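HD domain-containing protein (Aquifex aeolicus, PDB 2HEK) binds GDP and a zinc ion, sites lying far apart in its helical fold, and may be a dGTPase of the HD-domain superfamily. Local coordinates at residues Gln36-Phe44 / Gln219-Leu229; Phe26-Lys35 / Asn251-Phe259. All coordinates share one frame; numbering follows the deposited sequence.

How the interactions relate
From the N terminus the chain passes through helix 26-29 and straight into the loop that leads to helix 51-69, so the first halves of both contacts are consecutive. Interaction 2 joins 26-35 to 251-259 and closes the larger loop; interaction 1 joins 36-44 to 219-229 and is nested inside it. Their second halves also follow in order, on helices 203-221 and 224-240 and then on helices 250-253 and 257-266. The centres are 20 Å apart, yet the contacts meet where the Tyr41 ring packs on Lys35. Together they fasten helix 26-29 and the chain between it and helix 51-69 to those four later helices, and both reach the second subunit.

Interaction 1 of 2, residues Gln36-Phe44 / Gln219-Leu229; sequences QLGLAYLVF and QVYFHKVVRIL. With GDP (guanosine-5'-diphosphate), chain G; GOL (glycerol), chain J.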
loop_
_atom_site.group_PDB
_atom_site.type_symbol
_atom_site.label_atom_id
_atom_site.label_comp_id
_atom_site.label_asym_id
_atom_site.label_seq_id
_atom_site.Cartn_x
_atom_site.Cartn_y
_atom_site.Cartn_z
ATOM N N GLN A 36 -8.848 19.134 11.684
ATOM C CA GLN A 36 -8.999 18.066 12.637
ATOM C C GLN A 36 -7.973 18.208 13.750
ATOM O O GLN A 36 -8.310 18.045 14.933
ATOM C CB GLN A 36 -8.843 16.718 11.919
ATOM C CG GLN A 36 -8.912 15.489 12.835
ATOM C CD GLN A 36 -10.347 15.172 13.275
ATOM O OE1 GLN A 36 -11.321 15.712 12.731
ATOM N NE2 GLN A 36 -10.479 14.313 14.284
ATOM N N LEU A 37 -6.735 18.551 13.387
ATOM C CA LEU A 37 -5.638 18.580 14.348
ATOM C C LEU A 37 -5.132 19.983 14.707
ATOM O O LEU A 37 -4.045 20.114 15.240
ATOM C CB LEU A 37 -4.470 17.697 13.857
ATOM C CG LEU A 37 -4.708 16.195 13.700
ATOM C CD1 LEU A 37 -3.416 15.471 13.231
ATOM C CD2 LEU A 37 -5.151 15.558 15.012
ATOM N N GLY A 38 -5.926 21.018 14.437
ATOM C CA GLY A 38 -5.628 22.352 14.901
ATOM C C GLY A 38 -4.387 22.872 14.242
ATOM O O GLY A 38 -4.351 23.012 13.034
ATOM N N LEU A 39 -3.367 23.136 15.055
ATOM C CA LEU A 39 -2.078 23.683 14.606
ATOM C C LEU A 39 -1.030 22.629 14.313
ATOM O O LEU A 39 0.098 22.983 14.046
ATOM C CB LEU A 39 -1.486 24.647 15.675
ATOM C CG LEU A 39 -2.304 25.910 15.950
ATOM C CD1 LEU A 39 -1.771 26.628 17.191
ATOM C CD2 LEU A 39 -2.297 26.846 14.743
ATOM N N ALA A 40 -1.374 21.339 14.365
ATOM C CA ALA A 40 -0.372 20.324 14.114
ATOM C C ALA A 40 0.293 20.492 12.739
ATOM O O ALA A 40 1.404 20.017 12.541
ATOM C CB ALA A 40 -0.984 18.911 14.229
ATOM N N TYR A 41 -0.361 21.167 11.791
ATOM C CA TYR A 41 0.213 21.276 10.431
ATOM C C TYR A 41 1.482 22.130 10.458
ATOM O O TYR A 41 2.277 22.109 9.510
ATOM C CB TYR A 41 -0.804 21.859 9.440
ATOM C CG TYR A 41 -1.101 23.331 9.701
ATOM C CD1 TYR A 41 -0.477 24.323 8.963
ATOM C CD2 TYR A 41 -1.979 23.726 10.695
ATOM C CE1 TYR A 41 -0.731 25.675 9.195
ATOM C CE2 TYR A 41 -2.232 25.069 10.941
ATOM C CZ TYR A 41 -1.595 26.032 10.194
ATOM O OH TYR A 41 -1.845 27.369 10.415
ATOM N N LEU A 42 1.693 22.850 11.566
ATOM C CA LEU A 42 2.918 23.643 11.719
ATOM C C LEU A 42 4.125 22.745 12.027
ATOM O O LEU A 42 5.273 23.202 11.992
ATOM C CB LEU A 42 2.755 24.690 12.830
ATOM C CG LEU A 42 1.770 25.819 12.493
ATOM C CD1 LEU A 42 1.655 26.773 13.720
ATOM C CD2 LEU A 42 2.192 26.613 11.228
ATOM N N VAL A 43 3.866 21.476 12.327
ATOM C CA VAL A 43 4.921 20.494 12.601
ATOM C C VAL A 43 4.862 19.345 11.553
ATOM O O VAL A 43 5.905 18.905 11.031
ATOM C CB VAL A 43 4.736 19.882 14.026
ATOM C CG1 VAL A 43 5.774 18.781 14.310
ATOM C CG2 VAL A 43 4.814 20.953 15.094
ATOM N N PHE A 44 3.649 18.866 11.271
ATOM C CA PHE A 44 3.389 17.790 10.262
ATOM C C PHE A 44 2.676 18.467 9.100
ATOM O O PHE A 44 1.464 18.649 9.160
ATOM C CB PHE A 44 2.473 16.679 10.841
ATOM C CG PHE A 44 3.129 15.886 11.935
ATOM C CD1 PHE A 44 3.053 16.306 13.282
ATOM C CD2 PHE A 44 3.872 14.731 11.622
ATOM C CE1 PHE A 44 3.733 15.583 14.302
ATOM C CE2 PHE A 44 4.546 14.001 12.656
ATOM C CZ PHE A 44 4.450 14.421 13.971
ATOM N N GLN A 219 3.968 9.776 18.525
ATOM C CA GLN A 219 4.554 10.445 17.354
ATOM C C GLN A 219 3.905 11.814 17.109
ATOM O O GLN A 219 4.599 12.783 16.745
ATOM C CB GLN A 219 4.504 9.523 16.111
ATOM C CG GLN A 219 4.985 10.127 14.769
ATOM C CD GLN A 219 6.520 10.061 14.588
ATOM O OE1 GLN A 219 7.260 9.807 15.545
ATOM N NE2 GLN A 219 6.991 10.295 13.351
ATOM N N VAL A 220 2.581 11.899 17.289
ATOM C CA VAL A 220 1.841 13.110 16.869
ATOM C C VAL A 220 1.182 13.888 18.028
ATOM O O VAL A 220 1.528 15.056 18.268
ATOM C CB VAL A 220 0.749 12.800 15.776
ATOM C CG1 VAL A 220 0.005 14.084 15.419
ATOM C CG2 VAL A 220 1.371 12.155 14.510
ATOM N N TYR A 221 0.245 13.262 18.742
ATOM C CA TYR A 221 -0.584 14.026 19.697
ATOM C C TYR A 221 0.280 14.568 20.857
ATOM O O TYR A 221 0.008 15.647 21.409
ATOM C CB TYR A 221 -1.795 13.194 20.226
ATOM C CG TYR A 221 -2.631 12.482 19.134
ATOM C CD1 TYR A 221 -3.128 11.194 19.347
ATOM C CD2 TYR A 221 -2.915 13.108 17.891
ATOM C CE1 TYR A 221 -3.898 10.529 18.367
ATOM C CE2 TYR A 221 -3.661 12.434 16.895
ATOM C CZ TYR A 221 -4.162 11.159 17.158
ATOM O OH TYR A 221 -4.903 10.477 16.180
ATOM N N PHE A 222 1.329 13.840 21.216
ATOM C CA PHE A 222 2.196 14.285 22.332
ATOM C C PHE A 222 3.524 14.822 21.842
ATOM O O PHE A 222 4.468 14.944 22.623
ATOM C CB PHE A 222 2.411 13.158 23.353
ATOM C CG PHE A 222 1.175 12.782 24.096
ATOM C CD1 PHE A 222 1.100 11.541 24.752
ATOM C CD2 PHE A 222 0.058 13.633 24.120
ATOM C CE1 PHE A 222 -0.069 11.166 25.470
ATOM C CE2 PHE A 222 -1.123 13.280 24.828
ATOM C CZ PHE A 222 -1.174 12.032 25.516
ATOM N N HIS A 223 3.613 15.146 20.547
ATOM C CA HIS A 223 4.846 15.677 19.988
ATOM C C HIS A 223 5.144 16.975 20.781
ATOM O O HIS A 223 4.258 17.780 21.017
ATOM C CB HIS A 223 4.660 15.981 18.488
ATOM C CG HIS A 223 5.911 16.383 17.788
ATOM N ND1 HIS A 223 6.474 17.632 17.939
ATOM C CD2 HIS A 223 6.703 15.710 16.909
ATOM C CE1 HIS A 223 7.556 17.715 17.188
ATOM N NE2 HIS A 223 7.700 16.575 16.528
ATOM N N LYS A 224 6.394 17.165 21.174
ATOM C CA LYS A 224 6.714 18.233 22.126
ATOM C C LYS A 224 6.388 19.606 21.543
ATOM O O LYS A 224 5.944 20.486 22.269
ATOM C CB LYS A 224 8.177 18.158 22.527
ATOM C CG LYS A 224 9.151 18.434 21.414
ATOM C CD LYS A 224 10.559 17.905 21.756
ATOM C CE LYS A 224 11.575 18.501 20.796
ATOM N NZ LYS A 224 12.898 17.816 20.892
ATOM N N VAL A 225 6.603 19.779 20.229
ATOM C CA VAL A 225 6.287 21.056 19.565
ATOM C C VAL A 225 4.792 21.213 19.349
ATOM O O VAL A 225 4.278 22.299 19.560
ATOM C CB VAL A 225 7.080 21.260 18.237
ATOM C CG1 VAL A 225 6.787 22.625 17.603
ATOM C CG2 VAL A 225 8.557 21.072 18.489
ATOM N N VAL A 226 4.092 20.137 18.947
ATOM C CA VAL A 226 2.635 20.167 18.868
ATOM C C VAL A 226 2.042 20.653 20.219
ATOM O O VAL A 226 1.152 21.506 20.243
ATOM C CB VAL A 226 2.044 18.783 18.469
ATOM C CG1 VAL A 226 0.524 18.777 18.655
ATOM C CG2 VAL A 226 2.423 18.450 16.990
ATOM N N ARG A 227 2.572 20.131 21.331
ATOM C CA ARG A 227 2.048 20.485 22.653
ATOM C C ARG A 227 2.300 21.966 23.009
ATOM O O ARG A 227 1.364 22.653 23.451
ATOM C CB ARG A 227 2.576 19.544 23.737
ATOM C CG ARG A 227 2.001 18.069 23.669
ATOM C CD ARG A 227 0.491 17.963 23.988
ATOM N NE ARG A 227 0.147 18.658 25.225
ATOM C CZ ARG A 227 -0.761 19.639 25.338
ATOM N NH1 ARG A 227 -1.493 20.037 24.296
ATOM N NH2 ARG A 227 -0.963 20.224 26.522
ATOM N N ILE A 228 3.503 22.473 22.760
ATOM C CA ILE A 228 3.797 23.912 23.091
ATOM C C ILE A 228 2.994 24.906 22.225
ATOM O O ILE A 228 2.498 25.941 22.714
ATOM C CB ILE A 228 5.342 24.253 23.156
ATOM C CG1 ILE A 228 5.600 25.674 23.711
ATOM C CG2 ILE A 228 6.062 24.071 21.803
ATOM C CD1 ILE A 228 5.137 25.860 25.189
ATOM N N LEU A 229 2.834 24.585 20.943
ATOM C CA LEU A 229 1.953 25.383 20.100
ATOM C C LEU A 229 0.530 25.463 20.657
ATOM O O LEU A 229 -0.080 26.525 20.671
ATOM C CB LEU A 229 1.944 24.830 18.656
ATOM C CG LEU A 229 3.297 24.976 17.921
ATOM C CD1 LEU A 229 3.322 24.174 16.583
ATOM C CD2 LEU A 229 3.615 26.462 17.672
HETATM P PB GDP G . 12.704 22.560 17.143
HETATM O O1B GDP G . 12.460 21.254 17.889
HETATM O O2B GDP G . 13.362 23.595 18.050
HETATM O O3B GDP G . 13.620 22.306 15.947
HETATM O O3A GDP G . 11.288 23.182 16.664
HETATM P PA GDP G . 10.967 23.775 15.200
HETATM O O1A GDP G . 12.181 24.139 14.388
HETATM O O2A GDP G . 10.066 24.974 15.340
HETATM O "O5'" GDP G . 10.120 22.629 14.429
HETATM C "C5'" GDP G . 10.172 21.240 14.723
HETATM C "C4'" GDP G . 9.650 20.391 13.556
HETATM O "O4'" GDP G . 8.674 21.042 12.718
HETATM C "C3'" GDP G . 10.759 19.958 12.634
HETATM O "O3'" GDP G . 10.550 18.523 12.480
HETATM C "C2'" GDP G . 10.381 20.593 11.330
HETATM O "O2'" GDP G . 10.777 19.683 10.333
HETATM C "C1'" GDP G . 8.877 20.678 11.358
HETATM N N9 GDP G . 8.329 21.813 10.583
HETATM C C8 GDP G . 7.170 21.825 9.905
HETATM N N7 GDP G . 6.933 23.034 9.356
HETATM C C5 GDP G . 7.973 23.818 9.685
HETATM C C6 GDP G . 8.370 25.211 9.411
HETATM O O6 GDP G . 7.613 25.899 8.740
HETATM N N1 GDP G . 9.499 25.704 9.952
HETATM C C2 GDP G . 10.318 24.939 10.706
HETATM N N2 GDP G . 11.465 25.512 11.202
HETATM N N3 GDP G . 10.011 23.630 10.991
HETATM C C4 GDP G . 8.883 23.041 10.512
HETATM C C1 GOL J . 7.442 16.418 11.886
HETATM O O1 GOL J . 7.383 16.795 10.514
HETATM C C2 GOL J . 8.700 15.643 12.236
HETATM O O2 GOL J . 8.550 14.393 11.645
HETATM C C3 GOL J . 8.776 15.366 13.735
HETATM O O3 GOL J . 9.649 16.314 14.340
#
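Val43 has its CG1 branch anti to the backbone N (chi1 176°) and its CG2 anti to the carbonyl carbon, which divides the two methyls between different partners on 219-229. CG1 stands over a face of His223 in a CH-pi contact, 3.7 Å from the ring centroid, while CG2 fits among Val225, Val226 and Leu229, nearest to Val225 CG1 at 3.6 Å. Phe44, with CG beside its own N (chi1 -67°), reaches toward the end of helix 203-221. Val220 CG2 lies over one face of its ring and a glycerol carbon over the other; Val226 CG2 and the Gln219 carbonyl oxygen sit at its rim. The same ring turns an edge to the face of His223, planes at 80°, in an offset edge-to-face pair. His223 is the N-cap of helix 224-240: its ND1 accepts from Val225 N at 3.1 Å. An alanine here would be likely to leave Val225 N without its cap and the Val43 methyl and Phe44 edge without a ring to pack on. Farther along, Leu42 CB touches Leu229 CD1. Between the segments the chemistry is almost wholly apolar; the Val43 carbonyl oxygen and His223 NE2 instead bind a glycerol, probably from the crystallisation liquor. Leu42, Val43 and Val225 also line a GDP pocket that the second subunit helps to form, so the packing of Val43 on Val225 joins two of its residues.

Interaction 2 of 2, residues Phe26-Lys35 / Asn251-Phe259; sequences FPFQRLRYVK and NFLRLNDAF. With GDP (guanosine-5'-diphosphate), chain H.
The Arg30 guanidinium is sandwiched between Phe252 CE2, 3.9 Å above one face, and Val34 CG2 over the opposite face, while the Leu255 carbonyl oxygen lies at its edge, in plane. The Phe252 ring is inclined by 39° to it, short of a parallel stack. Fully extended from CG to NE, Arg30 grips Leu255 O side-on with two nitrogens, NE at 3.1 Å and NH2 at 2.9 Å; the NH2 bond runs nearly along the C=O axis, whereas NE comes from above the carbonyl plane. NH2 also donates to His88 O. Beside this, Leu253 packs its CB at the edge of the Phe26 ring and its CD2 against Pro27 CB. At the other end Asp257 N donates to Tyr33 O at 3.1 Å, almost straight, and Asp257 OD2 accepts from Lys35 N on its syn side at 2.8 Å. Asn256, N-cap of helix 257-266, accepts from Phe259 N through OD1 and rests its CB on Tyr33 CB. The salt bridge from Lys35 NZ to Asp257 OD2 is long (3.8 Å), and two waters bridge the same pair. On the other side of 26-35, Arg32 NH1 and Gln29 NE2 donate to O6 of a GDP guanine. The buried Arg30 guanidinium thus meets neutral carbonyl oxygens, and the buried Asp257 carboxylate Lys35 N and waters, so directional hydrogen bonds as well as apolar packing set this contact.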
loop_
_atom_site.group_PDB
_atom_site.type_symbol
_atom_site.label_atom_id
_atom_site.label_comp_id
_atom_site.label_asym_id
_atom_site.label_seq_id
_atom_site.Cartn_x
_atom_site.Cartn_y
_atom_site.Cartn_z
ATOM N N PHE A 26 -25.522 24.652 6.765
ATOM C CA PHE A 26 -24.440 25.529 7.179
ATOM C C PHE A 26 -23.640 25.034 8.406
ATOM O O PHE A 26 -22.426 25.140 8.411
ATOM C CB PHE A 26 -24.961 26.963 7.404
ATOM C CG PHE A 26 -23.969 27.883 8.067
ATOM C CD1 PHE A 26 -23.195 28.762 7.304
ATOM C CD2 PHE A 26 -23.827 27.898 9.450
ATOM C CE1 PHE A 26 -22.272 29.632 7.920
ATOM C CE2 PHE A 26 -22.899 28.750 10.077
ATOM C CZ PHE A 26 -22.122 29.614 9.315
ATOM N N PRO A 27 -24.307 24.536 9.471
ATOM C CA PRO A 27 -23.469 24.057 10.603
ATOM C C PRO A 27 -22.552 22.861 10.250
ATOM O O PRO A 27 -21.475 22.715 10.841
ATOM C CB PRO A 27 -24.501 23.636 11.651
ATOM C CG PRO A 27 -25.761 24.449 11.283
ATOM C CD PRO A 27 -25.748 24.434 9.776
ATOM N N PHE A 28 -22.962 22.026 9.304
ATOM C CA PHE A 28 -22.080 20.947 8.863
ATOM C C PHE A 28 -20.985 21.488 7.936
ATOM O O PHE A 28 -19.808 21.116 8.060
ATOM C CB PHE A 28 -22.849 19.778 8.228
ATOM C CG PHE A 28 -22.023 18.526 8.079
ATOM C CD1 PHE A 28 -22.055 17.533 9.067
ATOM C CD2 PHE A 28 -21.221 18.327 6.965
ATOM C CE1 PHE A 28 -21.269 16.385 8.956
ATOM C CE2 PHE A 28 -20.454 17.146 6.822
ATOM C CZ PHE A 28 -20.480 16.183 7.817
ATOM N N GLN A 29 -21.340 22.400 7.043
ATOM C CA GLN A 29 -20.320 22.957 6.132
ATOM C C GLN A 29 -19.210 23.717 6.884
ATOM O O GLN A 29 -18.051 23.712 6.468
ATOM C CB GLN A 29 -20.955 23.847 5.041
ATOM C CG GLN A 29 -21.797 23.073 4.070
ATOM C CD GLN A 29 -20.957 22.283 3.055
ATOM O OE1 GLN A 29 -19.914 22.748 2.624
ATOM N NE2 GLN A 29 -21.422 21.111 2.668
ATOM N N ARG A 30 -19.559 24.348 8.004
ATOM C CA ARG A 30 -18.586 24.958 8.909
ATOM C C ARG A 30 -17.391 24.024 9.213
ATOM O O ARG A 30 -16.224 24.463 9.398
ATOM C CB ARG A 30 -19.305 25.307 10.243
ATOM C CG ARG A 30 -18.374 25.847 11.331
ATOM C CD ARG A 30 -19.095 26.137 12.672
ATOM N NE ARG A 30 -18.059 26.309 13.668
ATOM C CZ ARG A 30 -17.552 25.317 14.411
ATOM N NH1 ARG A 30 -18.046 24.087 14.351
ATOM N NH2 ARG A 30 -16.569 25.573 15.253
ATOM N N LEU A 31 -17.676 22.732 9.310
ATOM C CA LEU A 31 -16.630 21.810 9.712
ATOM C C LEU A 31 -15.505 21.749 8.666
ATOM O O LEU A 31 -14.399 21.407 9.014
ATOM C CB LEU A 31 -17.215 20.429 9.978
ATOM C CG LEU A 31 -18.221 20.328 11.136
ATOM C CD1 LEU A 31 -18.699 18.902 11.201
ATOM C CD2 LEU A 31 -17.632 20.764 12.474
ATOM N N ARG A 32 -15.791 22.111 7.409
ATOM C CA ARG A 32 -14.759 22.212 6.335
ATOM C C ARG A 32 -13.718 23.260 6.690
ATOM O O ARG A 32 -12.702 23.308 6.058
ATOM C CB ARG A 32 -15.376 22.703 5.017
ATOM C CG ARG A 32 -16.001 21.657 4.199
ATOM C CD ARG A 32 -16.396 22.120 2.855
ATOM N NE ARG A 32 -16.075 21.014 1.969
ATOM C CZ ARG A 32 -16.940 20.414 1.194
ATOM N NH1 ARG A 32 -18.188 20.865 1.133
ATOM N NH2 ARG A 32 -16.537 19.395 0.458
ATOM N N TYR A 33 -13.995 24.130 7.659
ATOM C CA TYR A 33 -13.098 25.271 7.967
ATOM C C TYR A 33 -12.446 25.136 9.357
ATOM O O TYR A 33 -11.949 26.109 9.953
ATOM C CB TYR A 33 -13.836 26.613 7.706
ATOM C CG TYR A 33 -14.422 26.589 6.294
ATOM C CD1 TYR A 33 -13.586 26.735 5.174
ATOM C CD2 TYR A 33 -15.770 26.333 6.077
ATOM C CE1 TYR A 33 -14.077 26.665 3.867
ATOM C CE2 TYR A 33 -16.289 26.236 4.739
ATOM C CZ TYR A 33 -15.420 26.409 3.648
ATOM O OH TYR A 33 -15.870 26.299 2.323
ATOM N N VAL A 34 -12.416 23.894 9.838
ATOM C CA VAL A 34 -11.819 23.548 11.134
ATOM C C VAL A 34 -10.931 22.319 10.904
ATOM O O VAL A 34 -11.449 21.223 10.705
ATOM C CB VAL A 34 -12.911 23.159 12.197
ATOM C CG1 VAL A 34 -12.263 22.725 13.535
ATOM C CG2 VAL A 34 -13.946 24.301 12.453
ATOM N N LYS A 35 -9.614 22.492 10.950
ATOM C CA LYS A 35 -8.679 21.376 10.847
ATOM C C LYS A 35 -8.851 20.423 12.007
ATOM O O LYS A 35 -8.985 20.851 13.166
ATOM C CB LYS A 35 -7.226 21.875 10.805
ATOM C CG LYS A 35 -6.850 22.522 9.452
ATOM C CD LYS A 35 -5.341 22.816 9.369
ATOM C CE LYS A 35 -5.018 23.958 8.381
ATOM N NZ LYS A 35 -5.691 25.260 8.808
ATOM N N ASN A 251 -22.738 32.940 17.294
ATOM C CA ASN A 251 -21.418 33.371 17.757
ATOM C C ASN A 251 -20.487 32.183 17.966
ATOM O O ASN A 251 -19.267 32.333 17.956
ATOM C CB ASN A 251 -21.516 34.193 19.043
ATOM C CG ASN A 251 -21.997 35.614 18.795
ATOM O OD1 ASN A 251 -21.672 36.226 17.777
ATOM N ND2 ASN A 251 -22.780 36.143 19.728
ATOM N N PHE A 252 -21.063 31.008 18.201
ATOM C CA PHE A 252 -20.262 29.794 18.182
ATOM C C PHE A 252 -19.992 29.411 16.726
ATOM O O PHE A 252 -18.851 29.213 16.366
ATOM C CB PHE A 252 -20.928 28.645 18.935
ATOM C CG PHE A 252 -20.280 27.324 18.672
ATOM C CD1 PHE A 252 -19.102 26.978 19.324
ATOM C CD2 PHE A 252 -20.808 26.460 17.729
ATOM C CE1 PHE A 252 -18.470 25.769 19.055
ATOM C CE2 PHE A 252 -20.178 25.250 17.447
ATOM C CZ PHE A 252 -19.012 24.907 18.112
ATOM N N LEU A 253 -21.039 29.363 15.898
ATOM C CA LEU A 253 -20.924 28.945 14.511
ATOM C C LEU A 253 -19.931 29.771 13.694
ATOM O O LEU A 253 -19.323 29.248 12.760
ATOM C CB LEU A 253 -22.289 28.848 13.816
ATOM C CG LEU A 253 -23.240 27.725 14.311
ATOM C CD1 LEU A 253 -24.592 27.857 13.630
ATOM C CD2 LEU A 253 -22.700 26.304 14.092
ATOM N N ARG A 254 -19.727 31.034 14.058
ATOM C CA ARG A 254 -18.760 31.852 13.328
ATOM C C ARG A 254 -17.309 31.586 13.723
ATOM O O ARG A 254 -16.393 32.085 13.083
ATOM C CB ARG A 254 -19.115 33.347 13.413
ATOM C CG ARG A 254 -20.332 33.671 12.538
ATOM C CD ARG A 254 -20.618 35.169 12.381
ATOM N NE ARG A 254 -21.416 35.752 13.475
ATOM C CZ ARG A 254 -20.908 36.396 14.526
ATOM N NH1 ARG A 254 -19.588 36.536 14.679
ATOM N NH2 ARG A 254 -21.728 36.891 15.443
ATOM N N LEU A 255 -17.093 30.800 14.770
ATOM C CA LEU A 255 -15.753 30.415 15.157
ATOM C C LEU A 255 -15.243 29.305 14.233
ATOM O O LEU A 255 -15.676 28.152 14.342
ATOM C CB LEU A 255 -15.740 29.899 16.593
ATOM C CG LEU A 255 -15.940 30.882 17.740
ATOM C CD1 LEU A 255 -16.095 30.084 19.019
ATOM C CD2 LEU A 255 -14.755 31.856 17.852
ATOM N N ASN A 256 -14.353 29.672 13.314
ATOM C CA ASN A 256 -13.570 28.701 12.539
ATOM C C ASN A 256 -12.064 29.043 12.642
ATOM O O ASN A 256 -11.702 30.029 13.310
ATOM C CB ASN A 256 -14.089 28.570 11.092
ATOM C CG ASN A 256 -13.967 29.869 10.285
ATOM O OD1 ASN A 256 -13.025 30.646 10.436
ATOM N ND2 ASN A 256 -14.923 30.092 9.407
ATOM N N ASP A 257 -11.186 28.243 12.028
ATOM C CA ASP A 257 -9.752 28.442 12.233
ATOM C C ASP A 257 -9.358 29.816 11.697
ATOM O O ASP A 257 -8.629 30.533 12.366
ATOM C CB ASP A 257 -8.883 27.425 11.486
ATOM C CG ASP A 257 -9.074 25.995 11.961
ATOM O OD1 ASP A 257 -9.723 25.744 12.992
ATOM O OD2 ASP A 257 -8.542 25.107 11.268
ATOM N N ALA A 258 -9.796 30.140 10.474
ATOM C CA ALA A 258 -9.452 31.427 9.836
ATOM C C ALA A 258 -9.899 32.639 10.655
ATOM O O ALA A 258 -9.183 33.627 10.708
ATOM C CB ALA A 258 -9.994 31.526 8.396
ATOM N N PHE A 259 -11.078 32.565 11.260
ATOM C CA PHE A 259 -11.561 33.635 12.144
ATOM C C PHE A 259 -10.588 33.879 13.305
ATOM O O PHE A 259 -10.153 35.015 13.541
ATOM C CB PHE A 259 -12.945 33.305 12.698
ATOM C CG PHE A 259 -13.463 34.338 13.661
ATOM C CD1 PHE A 259 -14.242 35.398 13.209
ATOM C CD2 PHE A 259 -13.177 34.255 15.025
ATOM C CE1 PHE A 259 -14.719 36.358 14.094
ATOM C CE2 PHE A 259 -13.657 35.227 15.920
ATOM C CZ PHE A 259 -14.425 36.271 15.448
HETATM P PB GDP H . -23.969 16.983 -9.438
HETATM O O1B GDP H . -22.865 16.612 -10.412
HETATM O O2B GDP H . -25.297 16.977 -10.174
HETATM O O3B GDP H . -24.031 15.953 -8.324
HETATM O O3A GDP H . -23.699 18.471 -8.833
HETATM P PA GDP H . -23.039 18.729 -7.373
HETATM O O1A GDP H . -23.864 18.090 -6.272
HETATM O O2A GDP H . -22.839 20.199 -7.078
HETATM O "O5'" GDP H . -21.608 17.997 -7.518
HETATM C "C5'" GDP H . -20.685 17.922 -6.441
HETATM C "C4'" GDP H . -20.248 16.473 -6.298
HETATM O "O4'" GDP H . -19.096 16.460 -5.459
HETATM C "C3'" GDP H . -21.311 15.598 -5.630
HETATM O "O3'" GDP H . -21.865 14.628 -6.532
HETATM C "C2'" GDP H . -20.599 14.928 -4.464
HETATM O "O2'" GDP H . -20.261 13.583 -4.806
HETATM C "C1'" GDP H . -19.315 15.726 -4.252
HETATM N N9 GDP H . -19.377 16.658 -3.080
HETATM C C8 GDP H . -18.309 17.054 -2.352
HETATM N N7 GDP H . -18.650 17.897 -1.340
HETATM C C5 GDP H . -19.987 18.058 -1.402
HETATM C C6 GDP H . -21.013 18.809 -0.641
HETATM O O6 GDP H . -20.704 19.523 0.320
HETATM N N1 GDP H . -22.293 18.707 -1.027
HETATM C C2 GDP H . -22.689 17.957 -2.080
HETATM N N2 GDP H . -24.003 17.906 -2.411
HETATM N N3 GDP H . -21.808 17.243 -2.829
HETATM C C4 GDP H . -20.467 17.248 -2.550
HETATM O O HOH W 1 -10.760 28.338 8.209
HETATM O O HOH W 2 -8.914 23.436 14.179
HETATM O O HOH W 3 -5.677 25.107 11.788
HETATM O O HOH W 4 -8.563 25.802 8.297
#